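Local coordinates for p800 reaction center core protein (Heliobacterium modesticaldum, PDB 5V8K), which forms the homodimeric core of a photosynthetic reaction center, holding bacteriochlorophylls and helping to bind a 4Fe-4S cluster, at residues G158-T161 / P162-A166. Residues are numbered along the deposited sequence; the frame is centred on the assembly and turned at random.
Sequences GPIT and PATMA. With GBF (Bacteriochlorophyll g), chain P.
Thr161 and Met165 meet through the first backbone bond of helix 162-186, Met165 N to Thr161 O at 3.1 Å, after an extended run through Pro159 and Ile160 that turns into the helix at Pro162. Thr161 OG1 accepts from Thr164 N at 3.1 Å in a slightly bent bond. In return, Thr164 OG1 takes the N-H of Thr161, N to OG1 3.1 Å and nearly straight at 175°. Both hydroxyls lie between their own backbone N and carbonyl carbon (chi1 68° for Thr161, 61° for Thr164), which turns each back across the helix end to the other residue's amide. This reciprocal pair is a capping box with Thr161 as N-cap, and it starts a predicted membrane-spanning helix beside a bacteriochlorophyll g. With an alanine at Thr164, the Thr161 amide is likely to lose its acceptor and the preceding loop to be freer to swing. Methyl CG2 of Thr164 rests 3.6 Å from Thr161 OG1, while the residue's carbonyl O comes within 3.7 Å of CHB on the pigment. Ile160 and Met165 both touch the pigment's CMA methyl, from directions about a right angle apart, with Ile160 CG1 at 4.0 Å and Met165 CE at 3.9 Å. The Met165 chain bends at chi2 and chi3, which brings CE to that methyl; its side chain also touches a second bacteriochlorophyll g.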
ATOM      1  N   GLY A 158     -44.394 -17.072  23.855  1.00 74.11           N
ATOM      2  CA  GLY A 158     -43.771 -17.839  24.897  1.00 76.12           C
ATOM      3  C   GLY A 158     -42.266 -17.919  24.698  1.00 73.37           C
ATOM      4  O   GLY A 158     -41.708 -17.333  23.758  1.00 69.40           O
ATOM      5  N   PRO A 159     -41.588 -18.644  25.591  1.00 71.49           N
ATOM      6  CA  PRO A 159     -40.141 -18.821  25.428  1.00 70.84           C
ATOM      7  C   PRO A 159     -39.834 -19.557  24.132  1.00 69.02           C
ATOM      8  O   PRO A 159     -40.624 -20.372  23.647  1.00 66.31           O
ATOM      9  CB  PRO A 159     -39.730 -19.652  26.654  1.00 71.71           C
ATOM     10  CG  PRO A 159     -40.876 -19.569  27.603  1.00 73.82           C
ATOM     11  CD  PRO A 159     -42.102 -19.375  26.760  1.00 72.50           C
ATOM     12  N   ILE A 160     -38.679 -19.240  23.554  1.00 70.59           N
ATOM     13  CA  ILE A 160     -38.248 -19.937  22.352  1.00 65.74           C
ATOM     14  C   ILE A 160     -37.867 -21.361  22.711  1.00 65.60           C
ATOM     15  O   ILE A 160     -37.038 -21.599  23.601  1.00 65.62           O
ATOM     16  CB  ILE A 160     -37.082 -19.198  21.690  1.00 62.69           C
ATOM     17  CG1 ILE A 160     -37.559 -17.850  21.145  1.00 62.13           C
ATOM     18  CG2 ILE A 160     -36.482 -20.036  20.579  1.00 59.58           C
ATOM     19  CD1 ILE A 160     -36.423 -16.862  20.907  1.00 59.90           C
ATOM     20  N   THR A 161     -38.490 -22.332  22.043  1.00 59.97           N
ATOM     21  CA  THR A 161     -38.209 -23.731  22.160  1.00 62.22           C
ATOM     22  C   THR A 161     -37.955 -24.276  20.764  1.00 59.28           C
ATOM     23  O   THR A 161     -38.211 -23.576  19.772  1.00 60.85           O
ATOM     24  CB  THR A 161     -39.387 -24.486  22.801  1.00 62.91           C
ATOM     25  OG1 THR A 161     -40.489 -24.465  21.891  1.00 63.35           O
ATOM     26  CG2 THR A 161     -39.813 -23.809  24.078  1.00 64.28           C
ATOM     27  N   PRO A 162     -37.436 -25.494  20.634  1.00 57.99           N
ATOM     28  CA  PRO A 162     -37.388 -26.103  19.293  1.00 59.01           C
ATOM     29  C   PRO A 162     -38.750 -26.165  18.630  1.00 59.93           C
ATOM     30  O   PRO A 162     -38.855 -25.929  17.420  1.00 57.28           O
ATOM     31  CB  PRO A 162     -36.801 -27.495  19.562  1.00 57.81           C
ATOM     32  CG  PRO A 162     -35.972 -27.315  20.759  1.00 57.83           C
ATOM     33  CD  PRO A 162     -36.729 -26.327  21.622  1.00 59.24           C
ATOM     34  N   ALA A 163     -39.804 -26.445  19.400  1.00 61.57           N
ATOM     35  CA  ALA A 163     -41.141 -26.568  18.830  1.00 62.44           C
ATOM     36  C   ALA A 163     -41.668 -25.251  18.268  1.00 61.80           C
ATOM     37  O   ALA A 163     -42.356 -25.257  17.242  1.00 61.90           O
ATOM     38  CB  ALA A 163     -42.102 -27.096  19.879  1.00 67.71           C
ATOM     39  N   THR A 164     -41.410 -24.115  18.939  1.00 59.39           N
ATOM     40  CA  THR A 164     -41.898 -22.840  18.410  1.00 60.02           C
ATOM     41  C   THR A 164     -41.061 -22.379  17.236  1.00 58.27           C
ATOM     42  O   THR A 164     -41.562 -21.656  16.369  1.00 56.47           O
ATOM     43  CB  THR A 164     -41.908 -21.727  19.472  1.00 60.45           C
ATOM     44  OG1 THR A 164     -40.572 -21.489  19.958  1.00 57.86           O
ATOM     45  CG2 THR A 164     -42.814 -22.096  20.616  1.00 61.53           C
ATOM     46  N   MET A 165     -39.791 -22.773  17.196  1.00 57.91           N
ATOM     47  CA  MET A 165     -38.970 -22.440  16.042  1.00 55.98           C
ATOM     48  C   MET A 165     -39.431 -23.222  14.822  1.00 57.38           C
ATOM     49  O   MET A 165     -39.392 -22.711  13.699  1.00 56.74           O
ATOM     50  CB  MET A 165     -37.501 -22.715  16.344  1.00 54.65           C
ATOM     51  CG  MET A 165     -36.582 -22.367  15.240  1.00 52.75           C
ATOM     52  SD  MET A 165     -36.638 -20.610  14.827  1.00 52.30           S
ATOM     53  CE  MET A 165     -35.640 -19.954  16.185  1.00 51.30           C
ATOM     54  N   ALA A 166     -39.862 -24.471  15.027  1.00 56.87           N
ATOM     55  CA  ALA A 166     -40.559 -25.193  13.973  1.00 57.51           C
ATOM     56  C   ALA A 166     -41.849 -24.481  13.586  1.00 57.93           C
ATOM     57  O   ALA A 166     -42.141 -24.321  12.398  1.00 57.58           O
ATOM     58  CB  ALA A 166     -40.850 -26.629  14.419  1.00 58.51           C
TER
HETATM   59 MG   GBF P1014     -41.500 -15.807  14.211  1.00 61.15          MG
HETATM   60  CHA GBF P1014     -38.544 -14.748  15.750  1.00 51.65           C
HETATM   61  CHB GBF P1014     -41.952 -18.010  16.591  1.00 58.89           C
HETATM   62  CHC GBF P1014     -44.704 -16.088  12.895  1.00 58.24           C
HETATM   63  CHD GBF P1014     -40.915 -13.218  11.807  1.00 53.67           C
HETATM   64  NA  GBF P1014     -40.470 -16.292  15.811  1.00 53.27           N
HETATM   65  C1A GBF P1014     -39.301 -15.905  16.344  1.00 56.62           C
HETATM   66  C2A GBF P1014     -39.285 -16.092  17.824  1.00 57.39           C
HETATM   67  C3A GBF P1014     -39.949 -17.472  17.833  1.00 56.23           C
HETATM   68  C4A GBF P1014     -40.842 -17.258  16.658  1.00 57.06           C
HETATM   69  CMA GBF P1014     -39.089 -18.718  17.600  1.00 53.71           C
HETATM   70  CAA GBF P1014     -40.172 -15.038  18.476  1.00 73.19           C
HETATM   71  CBA GBF P1014     -39.915 -14.837  19.957  1.00 83.09           C
HETATM   72  CGA GBF P1014     -40.821 -13.706  20.396  1.00 94.84           C
HETATM   73  O1A GBF P1014     -41.749 -13.360  19.679  1.00 96.66           O
HETATM   74  O2A GBF P1014     -40.712 -13.147  21.738  1.00102.17           O
HETATM   75  NB  GBF P1014     -43.124 -16.905  14.721  1.00 58.72           N
HETATM   76  C1B GBF P1014     -43.130 -17.824  15.689  1.00 59.87           C
HETATM   77  C2B GBF P1014     -44.380 -18.441  15.690  1.00 62.74           C
HETATM   78  C3B GBF P1014     -45.120 -17.869  14.647  1.00 62.32           C
HETATM   79  C4B GBF P1014     -44.288 -16.923  14.058  1.00 59.76           C
HETATM   80  CMB GBF P1014     -44.792 -19.542  16.646  1.00 61.17           C
HETATM   81  CAB GBF P1014     -46.515 -18.158  14.214  1.00 69.50           C
HETATM   82  CBB GBF P1014     -47.405 -18.899  14.830  1.00 71.09           C
HETATM   83  NC  GBF P1014     -42.531 -14.862  12.710  1.00 62.76           N
HETATM   84  C1C GBF P1014     -43.785 -15.100  12.304  1.00 61.36           C
HETATM   85  C2C GBF P1014     -44.474 -14.446  11.164  1.00 62.53           C
HETATM   86  C3C GBF P1014     -43.262 -13.634  10.976  1.00 61.85           C
HETATM   87  C4C GBF P1014     -42.200 -13.904  11.830  1.00 55.26           C
HETATM   88  CMC GBF P1014     -44.712 -15.460  10.054  1.00 58.27           C
HETATM   89  CAC GBF P1014     -43.132 -12.598   9.911  1.00 63.61           C
HETATM   90  CBC GBF P1014     -44.251 -12.267   8.951  1.00 62.96           C
HETATM   91  ND  GBF P1014     -40.173 -14.361  13.786  1.00 57.48           N
HETATM   92  C1D GBF P1014     -39.944 -13.432  12.888  1.00 54.34           C
HETATM   93  C2D GBF P1014     -38.659 -12.460  12.974  1.00 52.29           C
HETATM   94  C3D GBF P1014     -38.253 -13.129  14.126  1.00 53.22           C
HETATM   95  C4D GBF P1014     -39.073 -14.192  14.598  1.00 50.58           C
HETATM   96  CMD GBF P1014     -38.135 -11.344  12.145  1.00 55.12           C
HETATM   97  CAD GBF P1014     -37.212 -12.911  15.155  1.00 53.33           C
HETATM   98  OBD GBF P1014     -36.089 -12.315  15.159  1.00 56.47           O
HETATM   99  CBD GBF P1014     -37.395 -13.934  16.223  1.00 55.81           C
HETATM  100  CGD GBF P1014     -36.209 -14.841  16.389  1.00 57.35           C
HETATM  101  O1D GBF P1014     -35.962 -15.733  15.609  1.00 56.79           O
HETATM  102  O2D GBF P1014     -35.314 -14.740  17.503  1.00 62.22           O
HETATM  103  CED GBF P1014     -34.101 -15.487  17.432  1.00 61.29           C